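Local atomic coordinates of synaptic vesicle membrane protein VAT-1 homolog-like (Homo sapiens, PDB entry 4A27), a protein that probably acts as an oxidoreductase, as do its relatives in the quinone oxidoreductase branch of the zinc-containing alcohol dehydrogenase family. Residues 118-123 against 309-313; 125-129 against 154-158; 312-318 against 335-341. One frame throughout, in Å; residues are numbered along the deposited sequence.

Contact 1. Residues 118-123 against 309-313; sequences SEAAAF and IKPVV
In the two-domain fold of the medium-chain dehydrogenases, this contact lies where the chain, on its way back from the Rossmann domain, passes the end of a short helix of the GroES-like part. Ser118 continues that helix, whose last turn runs on into Ala122 and Phe123, Phe123 N bonding to Ala120 O at 3.2 Å. Residues 309-312 are extended, and Val313 opens strand 313-317. Pro311 is the residue most covered (82 Å² of 354 Å² in all); at phi/psi -59/142 it turns its ring toward the helix end, with Phe123 and Pro311 CA atoms 6.0 Å apart. Pro311 CG sits 3.6 Å from Glu119 O and 3.6 Å from Phe123 CD1, at the edge of the aromatic ring. Phe123, chi1 t, also reaches Ile309, CE1 to CD1 at 4.0 Å, and its ring meets that of Phe127 at about 10° between planes. Glu119, chi1 -93° and chi2 t, stretches past the proline ring to a salt bridge, OE2 accepting from Lys310 NZ at 3.0 Å, while its OE1 is hydrogen-bonded to Tyr304 OH. The lysine leaves its backbone away from the helix and returns through three t torsions and a p at chi4. Ala122 CB rests 3.9 Å from Pro311 CB and 4.2 Å from Val313 CG2.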
loop_
_atom_site.group_PDB
_atom_site.type_symbol
_atom_site.label_atom_id
_atom_site.label_comp_id
_atom_site.label_asym_id
_atom_site.label_seq_id
_atom_site.Cartn_x
_atom_site.Cartn_y
_atom_site.Cartn_z
ATOM N N SER A 118 30.877 -13.568 4.605
ATOM C CA SER A 118 29.860 -13.860 5.619
ATOM C C SER A 118 28.813 -12.728 5.688
ATOM O O SER A 118 27.629 -12.986 5.707
ATOM C CB SER A 118 30.477 -14.143 6.999
ATOM O OG SER A 118 31.204 -13.031 7.463
ATOM N N GLU A 119 29.233 -11.471 5.690
ATOM C CA GLU A 119 28.275 -10.352 5.573
ATOM C C GLU A 119 27.390 -10.441 4.331
ATOM O O GLU A 119 26.193 -10.108 4.391
ATOM C CB GLU A 119 29.013 -9.023 5.468
ATOM C CG GLU A 119 29.235 -8.310 6.748
ATOM C CD GLU A 119 29.856 -6.926 6.528
ATOM O OE1 GLU A 119 30.879 -6.812 5.821
ATOM O OE2 GLU A 119 29.321 -5.956 7.068
ATOM N N ALA A 120 28.016 -10.787 3.190
ATOM C CA ALA A 120 27.353 -10.807 1.911
ATOM C C ALA A 120 26.245 -11.865 1.850
ATOM O O ALA A 120 25.202 -11.613 1.257
ATOM C CB ALA A 120 28.386 -11.029 0.719
ATOM N N ALA A 121 26.472 -13.017 2.476
ATOM C CA ALA A 121 25.466 -14.092 2.520
ATOM C C ALA A 121 24.379 -13.737 3.484
ATOM O O ALA A 121 23.390 -14.434 3.574
ATOM C CB ALA A 121 26.101 -15.431 2.973
ATOM N N ALA A 122 24.656 -12.744 4.330
ATOM C CA ALA A 122 23.674 -12.232 5.265
ATOM C C ALA A 122 22.832 -11.117 4.705
ATOM O O ALA A 122 21.943 -10.620 5.401
ATOM C CB ALA A 122 24.391 -11.721 6.488
ATOM N N PHE A 123 23.204 -10.624 3.526
ATOM C CA PHE A 123 22.708 -9.345 2.993
ATOM C C PHE A 123 21.353 -9.454 2.190
ATOM O O PHE A 123 20.348 -8.896 2.618
ATOM C CB PHE A 123 23.801 -8.740 2.127
ATOM C CG PHE A 123 23.619 -7.309 1.817
ATOM C CD1 PHE A 123 23.931 -6.344 2.761
ATOM C CD2 PHE A 123 23.125 -6.900 0.585
ATOM C CE1 PHE A 123 23.770 -4.988 2.477
ATOM C CE2 PHE A 123 22.966 -5.533 0.296
ATOM C CZ PHE A 123 23.300 -4.586 1.250
ATOM N N ILE A 309 23.981 1.168 6.467
ATOM C CA ILE A 309 23.471 -0.126 6.863
ATOM C C ILE A 309 24.621 -1.142 6.924
ATOM O O ILE A 309 25.645 -0.958 6.288
ATOM C CB ILE A 309 22.365 -0.653 5.907
ATOM C CG1 ILE A 309 22.882 -0.844 4.489
ATOM C CG2 ILE A 309 21.071 0.236 5.894
ATOM C CD1 ILE A 309 21.899 -1.701 3.648
ATOM N N LYS A 310 24.410 -2.221 7.676
ATOM C CA LYS A 310 25.393 -3.260 7.888
ATOM C C LYS A 310 24.693 -4.505 8.461
ATOM O O LYS A 310 24.069 -4.448 9.520
ATOM C CB LYS A 310 26.481 -2.766 8.848
ATOM C CG LYS A 310 27.548 -3.802 9.193
ATOM C CD LYS A 310 28.706 -3.179 9.994
ATOM C CE LYS A 310 29.995 -4.016 9.915
ATOM N NZ LYS A 310 30.722 -3.845 8.618
ATOM N N PRO A 311 24.795 -5.624 7.768
ATOM C CA PRO A 311 24.171 -6.845 8.247
ATOM C C PRO A 311 24.689 -7.239 9.629
ATOM O O PRO A 311 25.852 -7.047 9.930
ATOM C CB PRO A 311 24.519 -7.875 7.164
ATOM C CG PRO A 311 25.094 -7.128 6.028
ATOM C CD PRO A 311 25.496 -5.795 6.475
ATOM N N VAL A 312 23.794 -7.741 10.468
ATOM C CA VAL A 312 24.104 -8.168 11.834
ATOM C C VAL A 312 24.178 -9.673 11.737
ATOM O O VAL A 312 23.194 -10.304 11.347
ATOM C CB VAL A 312 22.992 -7.805 12.831
ATOM C CG1 VAL A 312 23.239 -8.465 14.223
ATOM C CG2 VAL A 312 22.901 -6.264 13.036
ATOM N N VAL A 313 25.355 -10.233 12.012
ATOM C CA VAL A 313 25.612 -11.662 11.890
ATOM C C VAL A 313 25.574 -12.286 13.291
ATOM O O VAL A 313 26.283 -11.876 14.179
ATOM C CB VAL A 313 26.934 -11.947 11.205
ATOM C CG1 VAL A 313 27.168 -13.466 11.120
ATOM C CG2 VAL A 313 26.967 -11.324 9.776
#

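Contact 2. Residues 125-129 against 154-158; sequences MNFVT and GVGQA
Two helices meet at the N-terminal end of helix 154-163, with segment axes 8.2 Å apart at closest approach and crossing at -49°; no hydrogen bond joins them. Met125 O accepts both Thr129 N at 3.1 Å and Thr129 OG1 at 2.7 Å within its own helix. Asn126, chi1 m, points toward the other helix and is the most covered residue of the contact (73 Å²): ND2 lies 3.1 Å from Gly154 CA, and OD1 3.7 Å from Val155 CG2. A beta carbon on Gly154 would collide with that ND2, so glycine permits the close approach, and the CA atoms of Asn126 and Val155 come within 4.7 Å. Phe127 starts away from the partner, but chi1 m brings its ring back, and Ala158 CB sits over one face, 3.5 Å from the centroid and 4° off the normal, a CH-pi contact. Thr129 (chi1 m), with OG1 held on Met125 O, places CG2 4.3 Å from Val155 CG2. Helix 154-163 follows strand 145-148, the first of the Rossmann sheet along the chain, through a glycine-rich turn; this is the nucleotide-binding motif of the dehydrogenase Rossmann fold, consistent with cofactor binding as in relatives.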
loop_
_atom_site.group_PDB
_atom_site.type_symbol
_atom_site.label_atom_id
_atom_site.label_comp_id
_atom_site.label_asym_id
_atom_site.label_seq_id
_atom_site.Cartn_x
_atom_site.Cartn_y
_atom_site.Cartn_z
ATOM N N MET A 125 18.598 -11.667 1.242
ATOM C CA MET A 125 17.252 -12.011 1.693
ATOM C C MET A 125 16.712 -10.965 2.656
ATOM O O MET A 125 15.631 -10.404 2.419
ATOM C CB MET A 125 17.204 -13.398 2.327
ATOM C CG MET A 125 17.295 -14.556 1.320
ATOM S SD MET A 125 15.765 -14.808 0.378
ATOM C CE MET A 125 14.900 -15.835 1.590
ATOM N N ASN A 126 17.448 -10.720 3.748
ATOM C CA ASN A 126 16.937 -9.870 4.807
ATOM C C ASN A 126 16.767 -8.433 4.354
ATOM O O ASN A 126 15.708 -7.812 4.622
ATOM C CB ASN A 126 17.775 -9.937 6.079
ATOM C CG ASN A 126 17.717 -11.303 6.776
ATOM O OD1 ASN A 126 16.855 -12.118 6.501
ATOM N ND2 ASN A 126 18.644 -11.541 7.685
ATOM N N PHE A 127 17.775 -7.873 3.691
ATOM C CA PHE A 127 17.715 -6.463 3.367
ATOM C C PHE A 127 16.792 -6.153 2.185
ATOM O O PHE A 127 16.118 -5.113 2.190
ATOM C CB PHE A 127 19.099 -5.838 3.193
ATOM C CG PHE A 127 19.768 -5.524 4.504
ATOM C CD1 PHE A 127 20.398 -6.532 5.234
ATOM C CD2 PHE A 127 19.724 -4.234 5.032
ATOM C CE1 PHE A 127 20.971 -6.257 6.485
ATOM C CE2 PHE A 127 20.308 -3.946 6.282
ATOM C CZ PHE A 127 20.936 -4.975 6.997
ATOM N N VAL A 128 16.714 -7.044 1.191
ATOM C CA VAL A 128 15.790 -6.809 0.096
ATOM C C VAL A 128 14.351 -6.922 0.650
ATOM O O VAL A 128 13.489 -6.144 0.300
ATOM C CB VAL A 128 16.019 -7.778 -1.123
ATOM C CG1 VAL A 128 14.950 -7.626 -2.135
ATOM C CG2 VAL A 128 17.400 -7.523 -1.800
ATOM N N THR A 129 14.092 -7.882 1.523
ATOM C CA THR A 129 12.748 -8.027 2.073
ATOM C C THR A 129 12.340 -6.743 2.791
ATOM O O THR A 129 11.263 -6.195 2.593
ATOM C CB THR A 129 12.700 -9.241 3.026
ATOM O OG1 THR A 129 12.940 -10.417 2.264
ATOM C CG2 THR A 129 11.364 -9.364 3.777
ATOM N N GLY A 154 17.024 -11.202 11.681
ATOM C CA GLY A 154 17.644 -10.667 10.498
ATOM C C GLY A 154 16.819 -9.592 9.805
ATOM O O GLY A 154 17.313 -8.490 9.588
ATOM N N VAL A 155 15.575 -9.892 9.483
ATOM C CA VAL A 155 14.699 -8.907 8.822
ATOM C C VAL A 155 14.415 -7.750 9.763
ATOM O O VAL A 155 14.503 -6.572 9.371
ATOM C CB VAL A 155 13.372 -9.506 8.329
ATOM C CG1 VAL A 155 12.388 -8.372 7.813
ATOM C CG2 VAL A 155 13.608 -10.506 7.232
ATOM N N GLY A 156 14.086 -8.083 11.007
ATOM C CA GLY A 156 13.844 -7.069 12.015
ATOM C C GLY A 156 14.949 -6.042 12.155
ATOM O O GLY A 156 14.680 -4.847 12.214
ATOM N N GLN A 157 16.200 -6.498 12.193
ATOM C CA GLN A 157 17.305 -5.562 12.285
ATOM C C GLN A 157 17.514 -4.793 10.974
ATOM O O GLN A 157 17.912 -3.613 11.007
ATOM C CB GLN A 157 18.597 -6.300 12.666
ATOM C CG GLN A 157 18.648 -6.718 14.126
ATOM C CD GLN A 157 18.809 -5.528 15.046
ATOM O OE1 GLN A 157 19.890 -4.941 15.101
ATOM N NE2 GLN A 157 17.720 -5.141 15.759
ATOM N N ALA A 158 17.304 -5.449 9.828
ATOM C CA ALA A 158 17.385 -4.751 8.544
ATOM C C ALA A 158 16.315 -3.649 8.475
ATOM O O ALA A 158 16.579 -2.536 8.010
ATOM C CB ALA A 158 17.259 -5.752 7.350
#

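Contact 3. Residues 312-318 against 335-341; sequences VVDSLWA and IGKLILD
Strands 313-317 and 337-341 run parallel, their axes 4.5 Å apart at closest approach and 19° from alignment, in a beta-alpha-beta unit. Val312 O accepts Lys337 N (2.9 Å), and Asp314 N gives to Lys337 O (2.7 Å); then a beta bulge at Asp314 (phi/psi -78/-45) shifts the register by one, from Val313-Lys337 to Ser315-Leu338, Leu316-Ile339 and Trp317-Leu340. Beyond it Ser315 O accepts Ile339 N (3.0 Å), Trp317 N gives to Ile339 O (2.9 Å), and Trp317 O accepts Asp341 N (2.7 Å). The Asp314 CA-to-CB bond points toward the partner strand; OD1 takes Ile335 N at 2.9 Å, OD2 takes Ser315 OG at 2.7 Å and a salt bridge from Arg328. Ser315 OG accepts Trp317 NE1 at 2.8 Å. Gly336 CA makes a CA-H...O contact with Val312 O (3.4 Å); phi/psi 87/-164 calls for glycine, and an ideal CB would clash with that oxygen at 2.4 Å. Lys337 NZ is hydrogen-bonded to Asn43 OD1 and salt-bridged to Glu67 OE1. Leu338 and Leu340 join backbones to Leu42 and Cys40 of antiparallel strand 32-42. Helix 322-330, the crossover, covers the face of Trp317, Leu338 and Leu340; helix 117-121 lies against Leu316 and Ile339 on the other.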
loop_
_atom_site.group_PDB
_atom_site.type_symbol
_atom_site.label_atom_id
_atom_site.label_comp_id
_atom_site.label_asym_id
_atom_site.label_seq_id
_atom_site.Cartn_x
_atom_site.Cartn_y
_atom_site.Cartn_z
ATOM N N VAL A 312 23.794 -7.741 10.468
ATOM C CA VAL A 312 24.104 -8.168 11.834
ATOM C C VAL A 312 24.178 -9.673 11.737
ATOM O O VAL A 312 23.194 -10.304 11.347
ATOM C CB VAL A 312 22.992 -7.805 12.831
ATOM C CG1 VAL A 312 23.239 -8.465 14.223
ATOM C CG2 VAL A 312 22.901 -6.264 13.036
ATOM N N VAL A 313 25.355 -10.233 12.012
ATOM C CA VAL A 313 25.612 -11.662 11.890
ATOM C C VAL A 313 25.574 -12.286 13.291
ATOM O O VAL A 313 26.283 -11.876 14.179
ATOM C CB VAL A 313 26.934 -11.947 11.205
ATOM C CG1 VAL A 313 27.168 -13.466 11.120
ATOM C CG2 VAL A 313 26.967 -11.324 9.776
ATOM N N ASP A 314 24.716 -13.269 13.490
ATOM C CA ASP A 314 24.601 -13.891 14.817
ATOM C C ASP A 314 25.748 -14.885 15.097
ATOM O O ASP A 314 26.323 -14.895 16.189
ATOM C CB ASP A 314 23.293 -14.644 14.890
ATOM C CG ASP A 314 23.128 -15.404 16.205
ATOM O OD1 ASP A 314 22.883 -14.768 17.231
ATOM O OD2 ASP A 314 23.236 -16.627 16.205
ATOM N N SER A 315 26.049 -15.724 14.108
ATOM C CA SER A 315 26.933 -16.874 14.303
ATOM C C SER A 315 27.288 -17.543 12.972
ATOM O O SER A 315 26.546 -17.464 12.019
ATOM C CB SER A 315 26.253 -17.888 15.220
ATOM O OG SER A 315 24.959 -18.161 14.719
ATOM N N LEU A 316 28.444 -18.181 12.950
ATOM C CA LEU A 316 28.965 -18.910 11.807
ATOM C C LEU A 316 28.996 -20.376 12.148
ATOM O O LEU A 316 29.420 -20.730 13.230
ATOM C CB LEU A 316 30.387 -18.442 11.545
ATOM C CG LEU A 316 30.554 -16.956 11.237
ATOM C CD1 LEU A 316 32.078 -16.649 11.124
ATOM C CD2 LEU A 316 29.826 -16.511 10.003
ATOM N N TRP A 317 28.575 -21.213 11.210
ATOM C CA TRP A 317 28.492 -22.626 11.387
ATOM C C TRP A 317 29.189 -23.392 10.284
ATOM O O TRP A 317 29.100 -23.024 9.100
ATOM C CB TRP A 317 27.004 -23.010 11.386
ATOM C CG TRP A 317 26.244 -22.280 12.404
ATOM C CD1 TRP A 317 25.751 -20.999 12.300
ATOM C CD2 TRP A 317 25.968 -22.711 13.727
ATOM N NE1 TRP A 317 25.152 -20.636 13.472
ATOM C CE2 TRP A 317 25.273 -21.665 14.370
ATOM C CE3 TRP A 317 26.238 -23.880 14.441
ATOM C CZ2 TRP A 317 24.818 -21.770 15.690
ATOM C CZ3 TRP A 317 25.798 -23.987 15.745
ATOM C CH2 TRP A 317 25.064 -22.944 16.353
ATOM N N ALA A 318 29.812 -24.512 10.665
ATOM C CA ALA A 318 30.391 -25.456 9.698
ATOM C C ALA A 318 29.267 -26.117 8.897
ATOM O O ALA A 318 28.129 -26.169 9.356
ATOM C CB ALA A 318 31.214 -26.569 10.450
ATOM N N ILE A 335 20.382 -13.324 17.453
ATOM C CA ILE A 335 20.288 -11.903 17.148
ATOM C C ILE A 335 20.953 -11.668 15.771
ATOM O O ILE A 335 22.170 -11.669 15.654
ATOM C CB ILE A 335 21.000 -11.049 18.228
ATOM C CG1 ILE A 335 20.224 -11.137 19.526
ATOM C CG2 ILE A 335 21.079 -9.568 17.833
ATOM C CD1 ILE A 335 20.956 -10.535 20.741
ATOM N N GLY A 336 20.155 -11.452 14.741
ATOM C CA GLY A 336 20.716 -11.350 13.392
ATOM C C GLY A 336 20.840 -12.710 12.734
ATOM O O GLY A 336 20.253 -13.703 13.174
ATOM N N LYS A 337 21.626 -12.751 11.679
ATOM C CA LYS A 337 21.596 -13.847 10.711
ATOM C C LYS A 337 22.499 -15.006 11.080
ATOM O O LYS A 337 23.569 -14.794 11.605
ATOM C CB LYS A 337 22.127 -13.298 9.379
ATOM C CG LYS A 337 21.964 -14.233 8.211
ATOM C CD LYS A 337 20.714 -13.954 7.442
ATOM C CE LYS A 337 20.445 -14.993 6.350
ATOM N NZ LYS A 337 19.276 -14.673 5.505
ATOM N N LEU A 338 22.083 -16.224 10.789
ATOM C CA LEU A 338 22.966 -17.371 10.961
ATOM C C LEU A 338 23.542 -17.674 9.596
ATOM O O LEU A 338 22.824 -17.680 8.614
ATOM C CB LEU A 338 22.200 -18.600 11.491
ATOM C CG LEU A 338 21.682 -18.454 12.922
ATOM C CD1 LEU A 338 20.563 -17.400 12.977
ATOM C CD2 LEU A 338 21.243 -19.813 13.430
ATOM N N ILE A 339 24.834 -17.952 9.545
ATOM C CA ILE A 339 25.524 -18.179 8.314
ATOM C C ILE A 339 26.258 -19.492 8.325
ATOM O O ILE A 339 26.916 -19.827 9.292
ATOM C CB ILE A 339 26.625 -17.112 8.117
ATOM C CG1 ILE A 339 25.972 -15.770 7.851
ATOM C CG2 ILE A 339 27.545 -17.529 6.970
ATOM C CD1 ILE A 339 24.969 -15.829 6.691
ATOM N N LEU A 340 26.127 -20.242 7.226
ATOM C CA LEU A 340 26.912 -21.452 7.032
ATOM C C LEU A 340 28.212 -21.005 6.374
ATOM O O LEU A 340 28.186 -20.445 5.274
ATOM C CB LEU A 340 26.213 -22.397 6.087
ATOM C CG LEU A 340 24.881 -22.984 6.543
ATOM C CD1 LEU A 340 24.538 -24.196 5.660
ATOM C CD2 LEU A 340 24.950 -23.356 8.030
ATOM N N ASP A 341 29.315 -21.224 7.050
ATOM C CA ASP A 341 30.626 -20.796 6.566
ATOM C C ASP A 341 31.379 -22.053 6.060
ATOM O O ASP A 341 31.799 -22.894 6.853
ATOM C CB ASP A 341 31.354 -20.124 7.728
ATOM C CG ASP A 341 32.690 -19.595 7.354
ATOM O OD1 ASP A 341 33.319 -20.179 6.447
ATOM O OD2 ASP A 341 33.124 -18.630 8.013
#

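From the N terminus, helix 117-121 leads directly into helix 124-137, so contacts 1 and 2 start on neighbouring elements. Contact 2 closes first, a short loop through strand 145-148; contact 1 closes a far longer one that contains it and the rest of the Rossmann sheet. Where that loop ends, contact 3 begins: they share Val312 and Val313, and its own loop, made by helix 322-330, follows in series after contact 2. The three touch. Phe127 packs on Ile309 (CD2 to CD1 3.6 Å), and the Lys337 side chain passes Ala122 and Asn126. Together they join the Rossmann domain, the returning linker and the sheet containing strand 32-42.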